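Local coordinates for GTP-binding protein (Sulfolobus solfataricus P2, PDB 2QTF) that hydrolyses GTP with specificity for that nucleotide, associates with the 50S ribosomal subunit and may act in protein synthesis or ribosome biogenesis, at residues E21-K26 against F94-G99; P216-I221 against M229-V234. All coordinates share one frame; numbering follows the deposited sequence.

Interaction 1: residues E21-K26 against F94-G99. With CD (cadmium ion), chain C.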
loop_
_atom_site.group_PDB
_atom_site.type_symbol
_atom_site.label_atom_id
_atom_site.label_comp_id
_atom_site.label_asym_id
_atom_site.label_seq_id
_atom_site.Cartn_x
_atom_site.Cartn_y
_atom_site.Cartn_z
ATOM N N GLU A 21 5.521 4.813 -4.778
ATOM C CA GLU A 21 5.847 5.692 -3.635
ATOM C C GLU A 21 5.510 4.917 -2.300
ATOM O O GLU A 21 6.228 5.046 -1.316
ATOM C CB GLU A 21 5.123 7.051 -3.751
ATOM C CG GLU A 21 5.535 7.775 -5.054
ATOM C CD GLU A 21 4.790 9.114 -5.245
ATOM O OE1 GLU A 21 3.694 9.313 -4.663
ATOM O OE2 GLU A 21 5.299 9.978 -5.974
ATOM N N GLY A 22 4.540 3.994 -2.311
ATOM C CA GLY A 22 4.261 3.208 -1.033
ATOM C C GLY A 22 5.367 2.182 -0.720
ATOM O O GLY A 22 5.451 1.573 0.363
ATOM N N ALA A 23 6.198 1.912 -1.717
ATOM C CA ALA A 23 7.370 1.115 -1.555
ATOM C C ALA A 23 8.625 1.985 -1.302
ATOM O O ALA A 23 9.708 1.452 -1.445
ATOM C CB ALA A 23 7.582 0.151 -2.827
ATOM N N ASN A 24 8.433 3.250 -0.959
ATOM C CA ASN A 24 9.520 4.175 -0.580
ATOM C C ASN A 24 10.479 4.513 -1.774
ATOM O O ASN A 24 11.693 4.695 -1.572
ATOM C CB ASN A 24 10.297 3.595 0.626
ATOM C CG ASN A 24 9.439 3.701 2.051
ATOM O OD1 ASN A 24 8.322 4.257 2.086
ATOM N ND2 ASN A 24 10.002 3.115 3.180
ATOM N N TYR A 25 9.957 4.532 -3.008
ATOM C CA TYR A 25 10.784 4.976 -4.182
ATOM C C TYR A 25 10.233 6.307 -4.668
ATOM O O TYR A 25 9.029 6.528 -4.609
ATOM C CB TYR A 25 10.718 3.987 -5.364
ATOM C CG TYR A 25 11.410 2.698 -5.086
ATOM C CD1 TYR A 25 12.765 2.513 -5.355
ATOM C CD2 TYR A 25 10.703 1.636 -4.561
ATOM C CE1 TYR A 25 13.394 1.250 -5.067
ATOM C CE2 TYR A 25 11.349 0.433 -4.228
ATOM C CZ TYR A 25 12.615 0.236 -4.487
ATOM O OH TYR A 25 13.082 -1.014 -4.135
ATOM N N LYS A 26 11.124 7.185 -5.161
ATOM C CA LYS A 26 10.758 8.352 -5.944
ATOM C C LYS A 26 10.742 7.993 -7.460
ATOM O O LYS A 26 11.714 7.449 -7.955
ATOM C CB LYS A 26 11.811 9.460 -5.679
ATOM C CG LYS A 26 11.457 10.784 -6.450
ATOM C CD LYS A 26 12.433 11.990 -6.141
ATOM C CE LYS A 26 11.808 13.385 -6.658
ATOM N NZ LYS A 26 12.454 14.644 -5.985
ATOM N N PHE A 94 4.413 -4.514 1.009
ATOM C CA PHE A 94 3.957 -5.328 2.188
ATOM C C PHE A 94 5.076 -5.414 3.220
ATOM O O PHE A 94 4.830 -5.207 4.418
ATOM C CB PHE A 94 3.454 -6.727 1.787
ATOM C CG PHE A 94 2.325 -6.753 0.717
ATOM C CD1 PHE A 94 1.529 -5.665 0.458
ATOM C CD2 PHE A 94 2.017 -7.998 0.119
ATOM C CE1 PHE A 94 0.549 -5.713 -0.544
ATOM C CE2 PHE A 94 0.971 -8.100 -0.896
ATOM C CZ PHE A 94 0.253 -6.960 -1.219
ATOM N N ALA A 95 6.291 -5.704 2.752
ATOM C CA ALA A 95 7.456 -5.855 3.621
ATOM C C ALA A 95 7.663 -4.546 4.427
ATOM O O ALA A 95 8.089 -4.578 5.557
ATOM C CB ALA A 95 8.693 -6.182 2.740
ATOM N N LEU A 96 7.463 -3.391 3.798
ATOM C CA LEU A 96 7.672 -2.090 4.456
ATOM C C LEU A 96 6.539 -1.790 5.428
ATOM O O LEU A 96 6.725 -0.994 6.365
ATOM C CB LEU A 96 7.818 -0.967 3.357
ATOM C CG LEU A 96 9.078 -1.175 2.488
ATOM C CD1 LEU A 96 9.034 0.022 1.334
ATOM C CD2 LEU A 96 10.445 -1.078 3.293
ATOM N N HIS A 97 5.362 -2.445 5.278
ATOM C CA HIS A 97 4.285 -2.086 6.199
ATOM C C HIS A 97 4.046 -3.169 7.243
ATOM O O HIS A 97 3.268 -2.948 8.168
ATOM C CB HIS A 97 2.983 -1.840 5.451
ATOM C CG HIS A 97 2.995 -0.587 4.620
ATOM N ND1 HIS A 97 3.682 -0.472 3.416
ATOM C CD2 HIS A 97 2.449 0.618 4.858
ATOM C CE1 HIS A 97 3.490 0.751 2.940
ATOM N NE2 HIS A 97 2.711 1.409 3.777
ATOM N N ALA A 98 4.657 -4.340 7.110
ATOM C CA ALA A 98 4.346 -5.457 8.000
ATOM C C ALA A 98 5.214 -5.342 9.265
ATOM O O ALA A 98 6.402 -5.160 9.174
ATOM C CB ALA A 98 4.661 -6.789 7.257
ATOM N N GLY A 99 4.634 -5.467 10.423
ATOM C CA GLY A 99 5.443 -5.531 11.645
ATOM C C GLY A 99 5.277 -6.873 12.374
ATOM O O GLY A 99 6.028 -7.140 13.323
HETATM CD CD CD C . 1.844 3.474 3.588
HETATM O O HOH W 1 -0.319 2.458 3.225
HETATM O O HOH W 2 1.740 2.938 1.157
HETATM O O HOH W 3 0.679 5.435 3.380
HETATM O O HOH W 4 3.840 4.454 2.668
#

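Interaction 2: residues P216-I221 against M229-V234. With CD (cadmium ion), chain C.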
loop_
_atom_site.group_PDB
_atom_site.type_symbol
_atom_site.label_atom_id
_atom_site.label_comp_id
_atom_site.label_asym_id
_atom_site.label_seq_id
_atom_site.Cartn_x
_atom_site.Cartn_y
_atom_site.Cartn_z
ATOM N N PRO A 216 7.910 -0.986 9.867
ATOM C CA PRO A 216 6.645 -0.286 9.519
ATOM C C PRO A 216 6.665 1.140 10.096
ATOM O O PRO A 216 7.461 1.417 11.074
ATOM C CB PRO A 216 5.577 -1.112 10.271
ATOM C CG PRO A 216 6.378 -1.708 11.432
ATOM C CD PRO A 216 7.595 -2.182 10.663
ATOM N N LYS A 217 5.869 2.028 9.488
ATOM C CA LYS A 217 5.785 3.419 9.924
ATOM C C LYS A 217 4.845 3.613 11.098
ATOM O O LYS A 217 3.568 3.491 11.001
ATOM C CB LYS A 217 5.360 4.350 8.718
ATOM C CG LYS A 217 6.528 5.099 8.053
ATOM C CD LYS A 217 6.091 6.601 7.536
ATOM C CE LYS A 217 5.157 6.637 6.289
ATOM N NZ LYS A 217 4.857 8.175 5.746
ATOM N N ARG A 218 5.463 3.884 12.256
ATOM C CA ARG A 218 4.691 4.161 13.445
ATOM C C ARG A 218 5.307 5.405 14.103
ATOM O O ARG A 218 6.526 5.437 14.393
ATOM C CB ARG A 218 4.694 2.979 14.434
ATOM C CG ARG A 218 4.242 1.591 13.835
ATOM C CD ARG A 218 4.638 0.441 14.827
ATOM N NE ARG A 218 3.834 0.556 16.030
ATOM C CZ ARG A 218 2.563 0.208 16.110
ATOM N NH1 ARG A 218 1.923 -0.310 15.058
ATOM N NH2 ARG A 218 1.916 0.375 17.254
ATOM N N TYR A 219 4.498 6.408 14.410
ATOM C CA TYR A 219 5.123 7.632 14.820
ATOM C C TYR A 219 4.236 8.311 15.849
ATOM O O TYR A 219 3.054 8.553 15.571
ATOM C CB TYR A 219 5.228 8.553 13.561
ATOM C CG TYR A 219 6.117 9.732 13.768
ATOM C CD1 TYR A 219 7.504 9.630 13.568
ATOM C CD2 TYR A 219 5.595 10.963 14.154
ATOM C CE1 TYR A 219 8.369 10.757 13.775
ATOM C CE2 TYR A 219 6.468 12.114 14.347
ATOM C CZ TYR A 219 7.825 11.979 14.126
ATOM O OH TYR A 219 8.649 13.051 14.275
ATOM N N ALA A 220 4.787 8.635 17.024
ATOM C CA ALA A 220 3.982 9.251 18.053
ATOM C C ALA A 220 3.948 10.795 17.880
ATOM O O ALA A 220 4.998 11.445 17.624
ATOM C CB ALA A 220 4.476 8.948 19.472
ATOM N N ILE A 221 2.773 11.355 18.120
ATOM C CA ILE A 221 2.645 12.791 18.145
ATOM C C ILE A 221 1.881 13.272 19.368
ATOM O O ILE A 221 0.962 12.570 19.881
ATOM C CB ILE A 221 1.933 13.409 16.875
ATOM C CG1 ILE A 221 0.571 12.817 16.696
ATOM C CG2 ILE A 221 2.734 13.072 15.560
ATOM C CD1 ILE A 221 -0.256 13.650 15.730
ATOM N N MET A 229 -0.166 7.406 19.005
ATOM C CA MET A 229 0.662 6.615 18.050
ATOM C C MET A 229 -0.100 6.519 16.686
ATOM O O MET A 229 -1.181 5.915 16.604
ATOM C CB MET A 229 0.949 5.197 18.606
ATOM C CG MET A 229 1.897 4.352 17.643
ATOM S SD MET A 229 3.436 5.193 17.342
ATOM C CE MET A 229 4.451 4.941 18.773
ATOM N N LEU A 230 0.430 7.164 15.664
ATOM C CA LEU A 230 -0.166 7.012 14.350
ATOM C C LEU A 230 0.530 5.897 13.609
ATOM O O LEU A 230 1.775 5.820 13.648
ATOM C CB LEU A 230 -0.079 8.247 13.508
ATOM C CG LEU A 230 -0.724 9.535 14.003
ATOM C CD1 LEU A 230 -0.371 10.672 12.927
ATOM C CD2 LEU A 230 -2.244 9.363 14.131
ATOM N N VAL A 231 -0.277 5.048 12.932
ATOM C CA VAL A 231 0.261 3.820 12.374
ATOM C C VAL A 231 -0.090 3.793 10.835
ATOM O O VAL A 231 -1.237 3.938 10.452
ATOM C CB VAL A 231 -0.283 2.595 13.115
ATOM C CG1 VAL A 231 0.066 1.263 12.379
ATOM C CG2 VAL A 231 0.136 2.512 14.665
ATOM N N ASP A 232 0.934 3.672 9.986
ATOM C CA ASP A 232 0.758 3.570 8.498
ATOM C C ASP A 232 0.474 2.107 8.204
ATOM O O ASP A 232 1.378 1.302 8.076
ATOM C CB ASP A 232 2.064 3.993 7.804
ATOM C CG ASP A 232 1.961 3.919 6.271
ATOM O OD1 ASP A 232 0.888 3.467 5.799
ATOM O OD2 ASP A 232 2.929 4.138 5.492
ATOM N N THR A 233 -0.795 1.763 8.096
ATOM C CA THR A 233 -1.227 0.429 7.738
ATOM C C THR A 233 -1.145 0.337 6.185
ATOM O O THR A 233 -1.306 1.362 5.454
ATOM C CB THR A 233 -2.679 0.203 8.229
ATOM O OG1 THR A 233 -2.669 0.258 9.683
ATOM C CG2 THR A 233 -3.257 -1.163 7.806
ATOM N N VAL A 234 -0.934 -0.906 5.707
ATOM C CA VAL A 234 -0.947 -1.104 4.240
ATOM C C VAL A 234 -2.319 -0.651 3.664
ATOM O O VAL A 234 -3.392 -0.784 4.316
ATOM C CB VAL A 234 -0.547 -2.577 3.880
ATOM C CG1 VAL A 234 -1.721 -3.588 4.277
ATOM C CG2 VAL A 234 -0.066 -2.690 2.409
HETATM CD CD CD C . 1.844 3.474 3.588
HETATM O O HOH W 5 4.565 1.546 7.231
HETATM O O HOH W 1 -0.319 2.458 3.225
HETATM O O HOH W 2 1.740 2.938 1.157
HETATM O O HOH W 3 0.679 5.435 3.380
HETATM O O HOH W 4 3.840 4.454 2.668
#

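Interaction 1: residues E21-K26 against F94-G99
A cadmium ion sits beside this contact, bound by His97 NE2 at 2.2 Å, by both carboxylate oxygens of Asp232 and by four waters. The imidazole leaves the last turn of helix 86-97 with CG anti to the carbonyl carbon (chi1 -70°), and its far end swings toward segment 21-26. There Gly22 O meets the ring edge, in the ring plane, 3.3 Å from His97 CE1; the carbonyl faces a carbon that metal binding would probably make more positive. The other nitrogen, ND1, next to CE1 in the ring, bonds back to the carbonyl of Ile93, one turn earlier, so both nitrogens are engaged and the ring's rotation is fixed. Leu96 carries the rest of the contact through one methyl. Leu96 CD1 lies 3.2 Å from Ala23 O, tight for a methyl against a carbonyl, and 4.4 Å from Ala23 CB. The Asn24 side chain crosses Leu96 obliquely, its ND2 coming 3.7 Å from Leu96 CD1. Asn24 presents this amide from a positive phi of 67°, as the C-prime residue of a Schellman motif in which Asn24 N returns to Glu21 O and Tyr25 N closes the longer bond, back to the preceding turn. The contact sets the Schellman-capped end of helix 13-22 against the end of helix 86-97, next to a metal site that joins the N-terminal part of the protein to the G domain.

Interaction 2: residues P216-I221 against M229-V234
Asp232 N donates to Lys217 O over 2.8 Å, almost straight at 176° and nearly along the C=O axis. Tyr219 and Leu230 form the hydrogen-bonded pair of the antiparallel ladder: Tyr219 N reaches Leu230 O in the carbonyl plane, whereas Leu230 N approaches Tyr219 O from above its carbonyl plane. The Asp232 carboxylate grips cadmium with OD1 at 2.4 Å and OD2 at 2.3 Å. Lys217 crosses it obliquely, CB against CB at 3.4 Å, and its bent chain brings CE to 3.4 Å from Asp232 OD2. On the face carrying Arg218, Ala220, Met229 and Val231, Met229 folds back at chi2 and chi3, laying SD 3.3 Å from Tyr219 N and 3.9 Å from Arg218 CB, its methyl near Ala220 CB. An alanine in place of Met229, lacking CG, SD and CE, would probably leave the backbone at Tyr219 less covered and loosen the packing on Arg218 and Ala220. Val231 CG2 lies under one face of the Arg218 guanidinium, 3.4 Å from NH1. On the face carrying Tyr219 and Leu230, Ile221 CD1 meets Leu230 CD1. The cadmium ion, with Lys217 NZ near but not touching, would probably favour the ionised carboxylate of Asp232, predicted to bind GTP.

In the fold
Both interactions meet at one cadmium ion: His97 comes from interaction 1 and Asp232 from interaction 2, and the four waters of the shell belong to both. They also touch directly, the Pro216 ring packing against the carbonyl oxygens of His97 and Ala98. Each contact is partly buried, but interaction 1 lies nearer the middle of the chain, about 7 Å from its centre against about 14 Å. The first joins two helix ends of the N-terminal region by a small patch of methyl, carbonyl and ring-edge contacts. The second, three times larger in buried area, holds the hairpin at an outer edge of the G-domain sheet through its backbone ladder.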